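Local coordinates for molybdopterin molybdotransferase (Pyrococcus horikoshii, PDB 1UZ5), which probably catalyses the insertion of molybdate into adenylylated molybdopterin, releasing AMP and yielding Mo-molybdopterin in a magnesium-dependent step of cofactor biosynthesis, at residues F91-G96 and G109-V114; K182-S187 and E241-V246; I329-A334 and E393-L398. One frame throughout, in Å; residues are numbered along the deposited sequence.

Contact 1. Residues F91-G96 and G109-V114; sequences FKLGKG and GNADAV
Leu93 is tied to Gly109 and Asn110 at both ends of its own backbone. Its amide gives a nearly straight hydrogen bond to Gly109 O (N to O 2.9 Å, 169° at the hydrogen), with the donor lying above the plane of that carbonyl. Its carbonyl O then takes ND2 of Asn110, also at 2.9 Å. That oxygen lies close to the plane of the Asn110 amide; chi1 of -61° sets CG of Asn110 beside the backbone N, anti to the carbonyl carbon. Beyond the polar grip, Leu93 touches with one methyl, CD1, which meets Ala111 CB at 3.6 Å. Gly109 completes the backbone pairing through a weak bond from its N to Phe91 O (3.3 Å), making a single bridge opposite Lys92. The Lys92 side chain runs alongside Asn110 in the same direction, and a water accepts from Lys92 NZ and, weakly, from Asn110 ND2. Leu93 O has a second donor, Arg62 NH1. Phe91 and Leu93 both touch Pro108 and Ala99 of strand 97-101, so the loop lies against the sheet whose outer strand, 113-116, follows Asp112.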
# COMPACT_ATOMS: atom_id res chain seq x y z
N PHE A 91 44.84 -12.15 -0.92
CA PHE A 91 45.87 -12.75 -0.08
C PHE A 91 45.28 -13.10 1.28
O PHE A 91 44.19 -12.65 1.62
CB PHE A 91 47.06 -11.79 0.08
CG PHE A 91 46.73 -10.55 0.85
CD1 PHE A 91 46.98 -10.49 2.22
CD2 PHE A 91 46.16 -9.45 0.22
CE1 PHE A 91 46.65 -9.34 2.95
CE2 PHE A 91 45.82 -8.30 0.94
CZ PHE A 91 46.06 -8.25 2.31
N LYS A 92 45.99 -13.92 2.05
CA LYS A 92 45.52 -14.32 3.37
C LYS A 92 46.60 -14.04 4.41
O LYS A 92 47.77 -13.88 4.08
CB LYS A 92 45.18 -15.81 3.36
CG LYS A 92 46.36 -16.71 3.06
CD LYS A 92 45.93 -18.17 2.97
CE LYS A 92 47.11 -19.09 2.73
NZ LYS A 92 46.68 -20.51 2.65
N LEU A 93 46.20 -13.97 5.68
CA LEU A 93 47.14 -13.69 6.75
C LEU A 93 47.69 -14.96 7.38
O LEU A 93 46.94 -15.89 7.68
CB LEU A 93 46.46 -12.87 7.85
CG LEU A 93 45.81 -11.53 7.50
CD1 LEU A 93 45.15 -10.96 8.74
CD2 LEU A 93 46.85 -10.56 6.95
N GLY A 94 49.01 -15.00 7.56
CA GLY A 94 49.64 -16.14 8.20
C GLY A 94 49.82 -15.76 9.66
O GLY A 94 49.53 -14.61 10.03
N LYS A 95 50.28 -16.67 10.51
CA LYS A 95 50.45 -16.31 11.92
C LYS A 95 51.47 -15.18 12.03
O LYS A 95 52.51 -15.20 11.38
CB LYS A 95 50.92 -17.52 12.74
CG LYS A 95 52.37 -17.92 12.55
CD LYS A 95 52.77 -19.03 13.53
CE LYS A 95 52.62 -18.57 14.98
NZ LYS A 95 53.02 -19.64 15.94
N GLY A 96 51.15 -14.19 12.86
CA GLY A 96 52.05 -13.06 13.04
C GLY A 96 51.96 -12.04 11.91
O GLY A 96 52.86 -11.22 11.76
N GLY A 109 41.83 -13.16 3.87
CA GLY A 109 41.71 -14.51 4.39
C GLY A 109 42.31 -14.70 5.78
O GLY A 109 43.33 -14.09 6.11
N ASN A 110 41.65 -15.53 6.59
CA ASN A 110 42.06 -15.84 7.96
C ASN A 110 41.88 -14.73 8.99
O ASN A 110 42.01 -14.97 10.19
CB ASN A 110 43.52 -16.33 8.02
CG ASN A 110 43.74 -17.59 7.22
OD1 ASN A 110 42.85 -18.43 7.12
ND2 ASN A 110 44.93 -17.75 6.66
N ALA A 111 41.61 -13.51 8.54
CA ALA A 111 41.42 -12.43 9.51
C ALA A 111 40.04 -12.56 10.14
O ALA A 111 39.09 -12.95 9.47
CB ALA A 111 41.55 -11.06 8.83
N ASP A 112 39.92 -12.25 11.43
CA ASP A 112 38.63 -12.33 12.10
C ASP A 112 38.38 -11.16 13.04
O ASP A 112 37.40 -11.15 13.78
CB ASP A 112 38.48 -13.66 12.85
CG ASP A 112 39.55 -13.85 13.92
OD1 ASP A 112 40.31 -12.90 14.20
OD2 ASP A 112 39.62 -14.96 14.49
N ALA A 113 39.27 -10.18 13.00
CA ALA A 113 39.12 -8.99 13.82
C ALA A 113 39.89 -7.83 13.20
O ALA A 113 40.83 -8.03 12.43
CB ALA A 113 39.63 -9.25 15.24
N VAL A 114 39.46 -6.62 13.53
CA VAL A 114 40.13 -5.42 13.06
C VAL A 114 40.39 -4.55 14.28
O VAL A 114 39.47 -4.22 15.03
CB VAL A 114 39.27 -4.60 12.06
CG1 VAL A 114 40.04 -3.35 11.64
CG2 VAL A 114 38.94 -5.45 10.83
O HOH W 1 45.79 -20.83 5.61

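Contact 2. Residues K182-S187 and E241-V246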
# COMPACT_ATOMS: atom_id res chain seq x y z
N LYS A 182 -8.72 -3.10 -13.78
CA LYS A 182 -9.39 -2.04 -14.53
C LYS A 182 -10.84 -1.89 -14.11
O LYS A 182 -11.60 -2.86 -14.07
CB LYS A 182 -9.33 -2.34 -16.03
CG LYS A 182 -7.94 -2.31 -16.62
CD LYS A 182 -8.00 -2.60 -18.11
CE LYS A 182 -6.62 -2.51 -18.74
NZ LYS A 182 -6.67 -2.80 -20.20
N VAL A 183 -11.23 -0.66 -13.79
CA VAL A 183 -12.61 -0.38 -13.39
C VAL A 183 -13.21 0.65 -14.34
O VAL A 183 -12.76 1.79 -14.39
CB VAL A 183 -12.68 0.17 -11.96
CG1 VAL A 183 -14.13 0.43 -11.57
CG2 VAL A 183 -12.03 -0.81 -10.99
N ALA A 184 -14.20 0.23 -15.12
CA ALA A 184 -14.87 1.12 -16.06
C ALA A 184 -15.93 1.89 -15.27
O ALA A 184 -16.79 1.28 -14.62
CB ALA A 184 -15.52 0.31 -17.18
N VAL A 185 -15.86 3.21 -15.33
CA VAL A 185 -16.78 4.07 -14.59
C VAL A 185 -17.74 4.83 -15.49
O VAL A 185 -17.34 5.41 -16.49
CB VAL A 185 -16.02 5.08 -13.73
CG1 VAL A 185 -17.00 6.00 -13.00
CG2 VAL A 185 -15.12 4.34 -12.73
N ILE A 186 -19.02 4.83 -15.10
CA ILE A 186 -20.07 5.51 -15.84
C ILE A 186 -20.89 6.44 -14.94
O ILE A 186 -21.20 6.09 -13.80
CB ILE A 186 -21.05 4.49 -16.48
CG1 ILE A 186 -20.33 3.68 -17.56
CG2 ILE A 186 -22.27 5.22 -17.06
CD1 ILE A 186 -21.11 2.44 -18.02
N SER A 187 -21.23 7.63 -15.45
CA SER A 187 -22.07 8.58 -14.71
C SER A 187 -23.41 8.65 -15.45
O SER A 187 -23.43 8.84 -16.67
CB SER A 187 -21.42 9.97 -14.66
OG SER A 187 -20.31 9.98 -13.78
N GLU A 241 -22.28 -1.85 -22.12
CA GLU A 241 -21.69 -2.87 -22.97
C GLU A 241 -20.22 -2.56 -23.25
O GLU A 241 -19.38 -3.46 -23.24
CB GLU A 241 -22.46 -2.99 -24.28
CG GLU A 241 -23.69 -3.87 -24.19
CD GLU A 241 -24.51 -3.85 -25.46
OE1 GLU A 241 -23.92 -4.01 -26.55
OE2 GLU A 241 -25.74 -3.68 -25.37
N LYS A 242 -19.91 -1.29 -23.50
CA LYS A 242 -18.54 -0.88 -23.76
C LYS A 242 -17.71 -1.00 -22.49
O LYS A 242 -16.56 -1.43 -22.52
CB LYS A 242 -18.50 0.56 -24.28
CG LYS A 242 -19.21 0.76 -25.61
CD LYS A 242 -19.05 2.18 -26.13
CE LYS A 242 -19.75 2.35 -27.47
NZ LYS A 242 -19.54 3.71 -28.04
N ALA A 243 -18.31 -0.61 -21.37
CA ALA A 243 -17.64 -0.67 -20.08
C ALA A 243 -17.24 -2.11 -19.75
O ALA A 243 -16.12 -2.37 -19.32
CB ALA A 243 -18.55 -0.12 -18.99
N VAL A 244 -18.18 -3.03 -19.96
CA VAL A 244 -17.95 -4.44 -19.69
C VAL A 244 -16.77 -5.00 -20.49
O VAL A 244 -16.09 -5.92 -20.04
CB VAL A 244 -19.21 -5.28 -20.00
CG1 VAL A 244 -18.90 -6.77 -19.92
CG2 VAL A 244 -20.32 -4.93 -19.03
N ASN A 245 -16.54 -4.44 -21.67
CA ASN A 245 -15.45 -4.90 -22.52
C ASN A 245 -14.09 -4.35 -22.15
O ASN A 245 -13.07 -5.01 -22.37
CB ASN A 245 -15.74 -4.57 -23.98
CG ASN A 245 -16.36 -5.73 -24.73
OD1 ASN A 245 -17.42 -6.24 -24.36
ND2 ASN A 245 -15.69 -6.17 -25.79
N VAL A 246 -14.05 -3.14 -21.58
CA VAL A 246 -12.77 -2.53 -21.22
C VAL A 246 -12.33 -2.78 -19.79
O VAL A 246 -11.14 -2.72 -19.49
CB VAL A 246 -12.78 -1.01 -21.46
CG1 VAL A 246 -13.10 -0.71 -22.92
CG2 VAL A 246 -13.79 -0.34 -20.55
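Ala184 and Ala243 meet methyl to methyl, CB to CB at 3.6 Å, where helix 233-246 passes over strand 182-188. The two segments run almost antiparallel, at 165°, with their axes 7.6 Å apart. Both CB atoms point at the opposing segment, and Ala184 CB also lies 3.5 Å from Ala243 O. Val246, one helical turn on, adds its CG2 methyl to the same Ala184 CB at 3.8 Å; chi1 of -58° puts CG1 anti to the carbonyl carbon, leaving CG2 between the backbone N and that carbon. Two residues further along the strand, Ile186 reaches Ala243 CB with its terminal CD1 at 3.7 Å, chi2 of 166° setting CD1 anti to CA. Ala243 CB is therefore shared between Ala184 and Ile186. At the other end, the extended Lys182 chain brings its CD to 3.4 Å from Val246 O. Val183 and Val185 point the other way, onto helix 208-219, so the strand is covered on both faces. Met226 of strand 222-229 closes in on Ala184, Ile186 and Val246, and Val250 of strand 249-253 touches Ala243. The helix forms the crossover of a beta-alpha-beta unit joining those two parallel strands, with 182-188 lying between them, as in a Rossmann-like sheet. No hydrogen bond links the two segments: cohesion comes from aliphatic contact, and the two small alanines bring helix and strand close together at the centre.

Contact 3. Residues I329-A334 and E393-L398; sequences IGKKVA and EVEVTL
Lys332 and Val396 face each other as a hydrogen-bonded antiparallel pair, Lys332 N to Val396 O and Val396 N to Lys332 O, both at 2.7 Å. Leu398 N adds a bond to Gly330 O, and Ala334 N one to Val394 O at 2.9 Å. Between these rungs come the non-hydrogen-bonded pairs Lys331 with Thr397 and Val333 with Glu395, where CA-H groups approach carbonyls, as Lys331 CA does Val396 O at 3.2 Å.

On the face carrying Lys331, Val333, Glu395 and Thr397, the Glu395 side chain folds back over its partner strand: CG is anti to the backbone N, and a bend at chi2 (68°) brings CD back toward that strand. OE1 comes to 3.3 Å from Val333 CG2, and OE2 to 3.5 Å from Lys331 CB. Lys331 crosses Glu395 at about a right angle, and its charged NZ stays well apart from the carboxylate. The lysine chain instead slants past Thr397, bringing CE to 3.4 Å from OG1. Ile329 CG2 touches Thr397 CG2 beyond it.

The other face carries Lys332, Ala334, Val394 and Val396 and is more apolar. CD1 of Leu398 reaches Lys332 CB at 3.7 Å, and Lys332 then runs away from the contact, its NZ bonded to Gly356 O. Val394 and Val396 lie on Val379 of strand 377-381, while Val396 and Leu398 also reach Val352 and Leu354, respectively, of strand 347-354. Strand 391-398 thus has 331-336 along one edge and 377-381 along the other, both antiparallel, within a curled mixed sheet, consistent with the beta-barrel domain IV of MoeA proteins.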
# COMPACT_ATOMS: atom_id res chain seq x y z
N ILE A 329 -8.74 -1.81 5.49
CA ILE A 329 -9.62 -0.67 5.72
C ILE A 329 -9.14 0.19 6.88
O ILE A 329 -8.85 -0.31 7.96
CB ILE A 329 -11.07 -1.12 6.02
CG1 ILE A 329 -11.57 -2.08 4.94
CG2 ILE A 329 -11.98 0.09 6.11
CD1 ILE A 329 -10.97 -3.47 5.01
N GLY A 330 -9.06 1.50 6.64
CA GLY A 330 -8.61 2.41 7.68
C GLY A 330 -9.73 2.91 8.57
O GLY A 330 -10.71 3.48 8.09
N LYS A 331 -9.59 2.69 9.87
CA LYS A 331 -10.59 3.13 10.85
C LYS A 331 -9.95 3.97 11.94
O LYS A 331 -8.76 3.82 12.24
CB LYS A 331 -11.29 1.92 11.48
CG LYS A 331 -12.19 1.15 10.53
CD LYS A 331 -13.03 0.13 11.28
CE LYS A 331 -14.02 -0.56 10.35
NZ LYS A 331 -14.91 -1.51 11.08
N LYS A 332 -10.74 4.86 12.54
CA LYS A 332 -10.26 5.72 13.60
C LYS A 332 -11.40 6.07 14.56
O LYS A 332 -12.51 6.37 14.13
CB LYS A 332 -9.68 7.01 13.02
CG LYS A 332 -9.24 8.02 14.07
CD LYS A 332 -8.76 9.31 13.44
CE LYS A 332 -8.34 10.31 14.50
NZ LYS A 332 -7.89 11.60 13.90
N VAL A 333 -11.11 6.02 15.85
CA VAL A 333 -12.11 6.33 16.86
C VAL A 333 -12.14 7.82 17.16
O VAL A 333 -11.11 8.50 17.08
CB VAL A 333 -11.83 5.55 18.17
CG1 VAL A 333 -12.92 5.84 19.20
CG2 VAL A 333 -11.75 4.06 17.88
N ALA A 334 -13.32 8.34 17.48
CA ALA A 334 -13.48 9.76 17.79
C ALA A 334 -14.82 9.98 18.48
O ALA A 334 -15.66 9.09 18.49
CB ALA A 334 -13.40 10.58 16.51
N GLU A 393 -17.55 8.50 21.99
CA GLU A 393 -16.64 7.86 21.04
C GLU A 393 -17.30 6.90 20.05
O GLU A 393 -18.05 6.01 20.43
CB GLU A 393 -15.54 7.10 21.80
CG GLU A 393 -14.65 7.99 22.65
CD GLU A 393 -13.41 7.26 23.14
OE1 GLU A 393 -13.56 6.19 23.76
OE2 GLU A 393 -12.29 7.76 22.90
N VAL A 394 -16.99 7.10 18.78
CA VAL A 394 -17.54 6.26 17.72
C VAL A 394 -16.43 5.86 16.76
O VAL A 394 -15.47 6.60 16.56
CB VAL A 394 -18.63 7.00 16.93
CG1 VAL A 394 -19.81 7.28 17.83
CG2 VAL A 394 -18.07 8.29 16.36
N GLU A 395 -16.58 4.68 16.18
CA GLU A 395 -15.60 4.18 15.22
C GLU A 395 -15.88 4.88 13.90
O GLU A 395 -17.04 5.02 13.50
CB GLU A 395 -15.75 2.66 15.06
CG GLU A 395 -14.57 1.97 14.40
CD GLU A 395 -13.31 1.99 15.25
OE1 GLU A 395 -13.38 1.56 16.42
OE2 GLU A 395 -12.26 2.44 14.76
N VAL A 396 -14.82 5.33 13.23
CA VAL A 396 -14.98 6.01 11.96
C VAL A 396 -14.15 5.37 10.85
O VAL A 396 -12.93 5.27 10.96
CB VAL A 396 -14.55 7.50 12.07
CG1 VAL A 396 -14.65 8.17 10.70
CG2 VAL A 396 -15.44 8.22 13.06
N THR A 397 -14.82 4.91 9.80
CA THR A 397 -14.12 4.32 8.67
C THR A 397 -13.79 5.49 7.76
O THR A 397 -14.68 6.14 7.23
CB THR A 397 -15.00 3.31 7.91
OG1 THR A 397 -15.30 2.20 8.76
CG2 THR A 397 -14.29 2.82 6.66
N LEU A 398 -12.50 5.76 7.59
CA LEU A 398 -12.06 6.87 6.76
C LEU A 398 -12.09 6.56 5.28
O LEU A 398 -11.97 5.41 4.86
CB LEU A 398 -10.66 7.31 7.17
CG LEU A 398 -10.55 8.14 8.46
CD1 LEU A 398 -11.15 7.37 9.63
CD2 LEU A 398 -9.09 8.46 8.73

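How the contacts relate
The three contacts follow one another along the chain and sample distinct parts of a very elongated molecule. Contact 1 stands alone in the distant N-terminal lobe, its centre about 68 Å from that of contact 2 and about 60 Å from that of contact 3, on the opposite side of the chain's centre from both. Contacts 2 and 3 are closer neighbours, centres about 32 Å apart and nearest atoms about 16 Å, yet do not touch: one belongs to the probable molybdopterin-binding domain, the other to the C-terminal sheet. In MoeA relatives the active-site cleft forms between these two domains and the N-terminal region of a partner subunit, probably so here.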